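Membrane-associated protein VP24 (Marburg virus - Musoke, Kenya, 1980, PDB 4OR8) may act as a minor matrix protein of the virion that plays a role in nucleocapsid assembly and budding, and interacts with the viral nucleoprotein. Local coordinates at the interface of chains A and B. Coordinates in Å, arbitrary orientation; residue numbers count along the deposited sequence, not the author numbering. Chains: chain A/B, Membrane-associated protein VP24.

Contact 1: the interface of chains A and B. Residues chain A 208-209; chain B 241, 254-255.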
# COMPACT_ATOMS: atom_id res chain seq x y z
N ASN A 208 -2.55 8.37 -0.13
CA ASN A 208 -2.90 7.06 0.43
C ASN A 208 -2.39 5.90 -0.41
O ASN A 208 -2.02 4.85 0.13
CB ASN A 208 -4.42 6.95 0.61
CG ASN A 208 -4.93 7.80 1.75
OD1 ASN A 208 -4.27 7.97 2.77
ND2 ASN A 208 -6.13 8.34 1.58
N MET A 209 -2.38 6.08 -1.72
CA MET A 209 -2.03 5.00 -2.63
C MET A 209 -0.54 4.93 -2.94
O MET A 209 -0.07 3.97 -3.55
CB MET A 209 -2.83 5.11 -3.93
CG MET A 209 -4.33 5.01 -3.70
SD MET A 209 -5.29 4.99 -5.22
CE MET A 209 -6.94 4.75 -4.56
N ALA B 241 -3.79 1.15 1.02
CA ALA B 241 -4.54 2.39 0.83
C ALA B 241 -5.98 2.30 1.35
O ALA B 241 -6.54 3.29 1.81
CB ALA B 241 -4.52 2.79 -0.63
N PRO B 254 -9.63 10.48 -0.57
CA PRO B 254 -9.58 9.07 -0.99
C PRO B 254 -8.33 8.71 -1.79
O PRO B 254 -8.00 7.52 -1.88
CB PRO B 254 -10.82 8.92 -1.87
CG PRO B 254 -11.11 10.29 -2.35
CD PRO B 254 -10.76 11.19 -1.21
N LEU B 255 -7.65 9.69 -2.36
CA LEU B 255 -6.46 9.41 -3.15
C LEU B 255 -5.28 9.02 -2.26
O LEU B 255 -5.09 9.59 -1.18
CB LEU B 255 -6.09 10.60 -4.02
CG LEU B 255 -4.97 10.33 -5.03
CD1 LEU B 255 -5.46 9.36 -6.10
CD2 LEU B 255 -4.46 11.62 -5.66

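Contact 2: the interface of chains A and B. Residues chain A 19-20, 22; chain B 90, 184, 191-192, 194, 203, 205.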
# COMPACT_ATOMS: atom_id res chain seq x y z
N SER A 19 1.95 -11.40 16.69
CA SER A 19 2.59 -12.67 16.36
C SER A 19 3.74 -12.50 15.38
O SER A 19 3.63 -11.79 14.38
CB SER A 19 1.55 -13.63 15.78
OG SER A 19 2.17 -14.65 15.02
N THR A 20 4.84 -13.18 15.66
CA THR A 20 6.00 -13.17 14.77
C THR A 20 6.05 -14.47 14.00
O THR A 20 7.12 -14.94 13.62
CB THR A 20 7.31 -12.98 15.56
OG1 THR A 20 7.37 -13.93 16.63
CG2 THR A 20 7.39 -11.58 16.13
N TYR A 22 5.35 -15.31 11.03
CA TYR A 22 5.89 -15.26 9.69
C TYR A 22 7.20 -14.48 9.64
O TYR A 22 7.36 -13.56 8.84
CB TYR A 22 4.89 -14.64 8.72
CG TYR A 22 3.64 -15.46 8.52
CD1 TYR A 22 3.68 -16.67 7.84
CD2 TYR A 22 2.41 -15.01 8.99
CE1 TYR A 22 2.53 -17.42 7.65
CE2 TYR A 22 1.26 -15.75 8.80
CZ TYR A 22 1.33 -16.95 8.13
OH TYR A 22 0.18 -17.68 7.94
N PHE B 90 4.61 -18.74 3.33
CA PHE B 90 3.19 -19.03 3.44
C PHE B 90 2.84 -20.34 2.73
O PHE B 90 2.08 -20.35 1.77
CB PHE B 90 2.36 -17.90 2.83
CG PHE B 90 2.70 -16.53 3.37
CD1 PHE B 90 2.09 -16.05 4.51
CD2 PHE B 90 3.61 -15.73 2.71
CE1 PHE B 90 2.40 -14.79 5.00
CE2 PHE B 90 3.93 -14.47 3.19
CZ PHE B 90 3.32 -14.00 4.34
N VAL B 184 6.72 -8.40 7.23
CA VAL B 184 7.48 -9.59 7.58
C VAL B 184 8.98 -9.32 7.50
O VAL B 184 9.47 -8.74 6.53
CB VAL B 184 7.10 -10.80 6.72
CG1 VAL B 184 5.66 -11.20 7.00
CG2 VAL B 184 7.28 -10.48 5.25
N SER B 191 4.74 -9.10 13.07
CA SER B 191 4.30 -8.87 11.70
C SER B 191 2.86 -9.32 11.49
O SER B 191 2.31 -9.17 10.40
CB SER B 191 5.22 -9.59 10.72
OG SER B 191 5.26 -10.98 10.99
N SER B 192 2.25 -9.87 12.54
CA SER B 192 0.91 -10.43 12.41
C SER B 192 0.04 -10.19 13.64
O SER B 192 0.54 -9.91 14.73
CB SER B 192 0.98 -11.94 12.14
OG SER B 192 1.59 -12.21 10.90
N GLU B 194 -3.12 -12.40 15.39
CA GLU B 194 -3.94 -13.61 15.36
C GLU B 194 -5.11 -13.50 16.32
O GLU B 194 -5.02 -12.83 17.35
CB GLU B 194 -3.10 -14.84 15.71
CG GLU B 194 -1.86 -14.98 14.87
CD GLU B 194 -1.17 -16.31 15.08
OE1 GLU B 194 -1.78 -17.19 15.72
OE2 GLU B 194 -0.03 -16.48 14.60
N ILE B 203 -5.91 -14.81 10.89
CA ILE B 203 -4.58 -14.23 10.97
C ILE B 203 -4.36 -13.11 9.95
O ILE B 203 -4.50 -13.31 8.74
CB ILE B 203 -3.49 -15.30 10.76
CG1 ILE B 203 -3.46 -16.26 11.96
CG2 ILE B 203 -2.13 -14.65 10.59
CD1 ILE B 203 -3.83 -17.68 11.62
N THR B 205 -1.63 -10.50 8.44
CA THR B 205 -0.20 -10.25 8.33
C THR B 205 0.10 -9.09 7.38
O THR B 205 -0.47 -9.00 6.29
CB THR B 205 0.53 -11.51 7.82
OG1 THR B 205 0.26 -12.60 8.70
CG2 THR B 205 2.03 -11.27 7.76
O HOH W 1 8.07 -11.28 10.59
O HOH W 2 3.93 -13.02 11.56

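Contact 3: the interface of chains A and B. Residues chain A 184-185, 189, 191; chain B 19-20, 22-23.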
# COMPACT_ATOMS: atom_id res chain seq x y z
N VAL A 184 -1.26 13.56 2.71
CA VAL A 184 -1.89 14.88 2.69
C VAL A 184 -2.94 14.99 3.80
O VAL A 184 -3.83 14.15 3.91
CB VAL A 184 -2.52 15.20 1.32
CG1 VAL A 184 -1.45 15.59 0.32
CG2 VAL A 184 -3.33 14.02 0.81
N ASN A 185 -2.81 16.03 4.62
CA ASN A 185 -3.64 16.18 5.80
C ASN A 185 -4.01 17.64 6.04
O ASN A 185 -3.69 18.51 5.24
CB ASN A 185 -2.90 15.64 7.02
CG ASN A 185 -1.61 16.38 7.29
OD1 ASN A 185 -1.58 17.31 8.10
ND2 ASN A 185 -0.54 15.99 6.61
N LYS A 189 1.21 19.11 8.70
CA LYS A 189 2.31 18.15 8.68
C LYS A 189 2.87 18.01 7.27
O LYS A 189 2.11 17.98 6.30
CB LYS A 189 1.83 16.79 9.18
CG LYS A 189 1.23 16.83 10.57
CD LYS A 189 0.82 15.44 11.02
CE LYS A 189 0.12 15.46 12.36
NZ LYS A 189 -0.27 14.09 12.79
N SER A 191 3.91 16.85 3.84
CA SER A 191 3.40 15.78 3.00
C SER A 191 4.06 15.77 1.62
O SER A 191 3.67 15.00 0.75
CB SER A 191 1.88 15.90 2.84
OG SER A 191 1.53 17.16 2.29
N SER B 19 8.07 20.24 2.84
CA SER B 19 7.15 21.38 2.78
C SER B 19 5.73 20.93 2.49
O SER B 19 5.51 19.92 1.81
CB SER B 19 7.62 22.39 1.73
OG SER B 19 8.87 22.97 2.08
N THR B 20 4.75 21.67 3.01
CA THR B 20 3.35 21.35 2.81
C THR B 20 2.78 22.15 1.65
O THR B 20 2.60 23.36 1.75
CB THR B 20 2.51 21.66 4.07
OG1 THR B 20 2.44 23.08 4.25
CG2 THR B 20 3.13 21.02 5.30
N TYR B 22 0.26 20.45 -0.72
CA TYR B 22 -1.06 19.92 -1.03
C TYR B 22 -1.86 19.56 0.21
O TYR B 22 -2.85 18.83 0.13
CB TYR B 22 -0.94 18.70 -1.95
CG TYR B 22 -0.41 19.04 -3.33
CD1 TYR B 22 -1.23 19.63 -4.28
CD2 TYR B 22 0.90 18.76 -3.68
CE1 TYR B 22 -0.76 19.93 -5.54
CE2 TYR B 22 1.38 19.06 -4.94
CZ TYR B 22 0.54 19.65 -5.87
OH TYR B 22 1.02 19.95 -7.12
N ASN B 23 -1.44 20.08 1.36
CA ASN B 23 -2.17 19.84 2.60
C ASN B 23 -3.58 20.42 2.56
O ASN B 23 -3.82 21.45 1.93
CB ASN B 23 -1.39 20.38 3.81
CG ASN B 23 -0.50 19.32 4.44
OD1 ASN B 23 -0.32 18.24 3.88
ND2 ASN B 23 0.05 19.63 5.60

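Contact 1: the interface of chains A and B
The turn of chain A between strands 200-207 and 210-217 meets two parts of chain B: the short helix 240-244 and the loop segment at 254-255, near the C-terminal end. Both chains are copies of the filovirus VP24 matrix protein, and the turn is a beta-hairpin turn formed by A:Asn208 and A:Met209. It sits between B:Ala241 on one side and B:Pro254 and B:Leu255 on the other. The backbone N of A:Asn208 donates a hydrogen bond of 3.0 Å to the carbonyl O of B:Leu255. The N-H lies in the carbonyl plane and uses a lone pair, well off the C=O direction at 105°. With CG beside the backbone N (chi1 -72°), the side-chain amide ND2 of A:Asn208 lies 3.2 Å from the same B:Leu255 O. On the other side of the turn, the methyl CB of B:Ala241 rests against the carbonyl O of A:Asn208. The same B:Ala241 CB touches CG of A:Met209 at 3.8 Å. The A:Met209 chain is extended beyond CG, with chi2 -175°, and runs away from the helix toward the segment at 254-255. The terminal methyl CE of A:Met209 thereby comes to 4.0 Å from the carbonyl O of B:Pro254. The pairing of the two chains may belong to the crystal rather than to the virion.

Contact 2: the interface of chains A and B
The ring of A:Tyr22 has B:Phe90 on one face and B:Ser192 and B:Ile203 at its edge. CE1 of B:Phe90 stands 3.6 Å above the centre of the A:Tyr22 ring. The two side chains cross at about a right angle. At the edge, in the ring plane, lie the hydroxyl OG of B:Ser192 and the methyl CG2 of B:Ile203, the latter 4.0 Å from CE2 of A:Tyr22. The hydroxyl OG1 of B:Thr205 sits beside the CD2-CE2 edge, out of the ring plane toward the B:Phe90 side. B:Thr205 OG1 and B:Ser192 OG are hydrogen-bonded at 2.6 Å. CG1 of B:Val184 packs on CB of A:Tyr22 at 3.9 Å. Nearer the N-terminus, A:Ser19 of strand 17-19 forms an antiparallel beta bridge with B:Ser192. A:Ser19 N donates to B:Ser192 O at 2.8 Å, and the return bond is weak. The A:Ser19 hydroxyl points away from its own backbone N, chi1 159°, and A:Ser19 OG donates to the carboxylate OE2 of B:Glu194 at 2.9 Å. It meets OE2 from above the carboxylate plane, 40° out of it. One water joins A:Ser19 O and A:Tyr22 N to the hydroxyls of B:Ser191 and B:Ser192. Another links A:Tyr22 O to B:Ser191 OG. The site docks the N-terminal segment of one VP24 copy onto the sheet of the other. It may support a dimer, although this pairing could belong to the crystal.

Contact 3: the interface of chains A and B
The N-terminal segment just after strand 17-19 of chain B lies here against the loop that leads into strand 192-197 of chain A. Both belong to the filovirus VP24 matrix protein. B:Asn23 carries the polar contact, using both ends of its amide. B:Asn23 ND2 donates to the backbone O of A:Lys189 at 2.7 Å. This oxygen lies close to the asparagine amide plane, 14° out of it, while the N-H reaches the lysine carbonyl from above the carbonyl plane. At the other end, B:Asn23 OD1 accepts a 2.7 Å hydrogen bond from the hydroxyl OG of A:Ser191. That donor also stands above the plane of the carbonyl it meets. A:Ser191 OG sits between its own backbone N and carbonyl carbon, chi1 58°, which turns it toward the incoming amide. With both ends held, rotation of the amide of B:Asn23 is probably restricted. A weak bond from A:Asn185 N to B:Asn23 OD1 adds to this. The side chains of A:Asn185 and B:Asn23 lie alongside each other and point the same way, but their amide planes are turned 65° apart. ND2 of A:Asn185 is 3.5 Å from OD1 of B:Asn23. A:Asn185 ND2 also makes a weak bond to A:Lys189 O within its own chain, so that carbonyl has one firm and one weak amide donor. The methyl CG2 of B:Thr20 lies near the same carbonyl, 3.4 Å from A:Lys189 O.

Contacts 2 and 3 are related by the two-fold symmetry of the pair and cover overlapping parts of the same docking. In each, the N-terminal segment of one chain meets the 184-192 region of the other, and residues 19, 20, 22, 184 and 191 recur with the chains exchanged. Their C-alpha centres are about 32 Å apart. Contact 1 lies about 24 Å from contact 2 and 14 Å from contact 3, and adds the hairpin turn, helix 240-244 and the segment at 254-255. The exchanged N-terminal segments would tie the copies at two places if the pairing is biological, which the structure alone does not show.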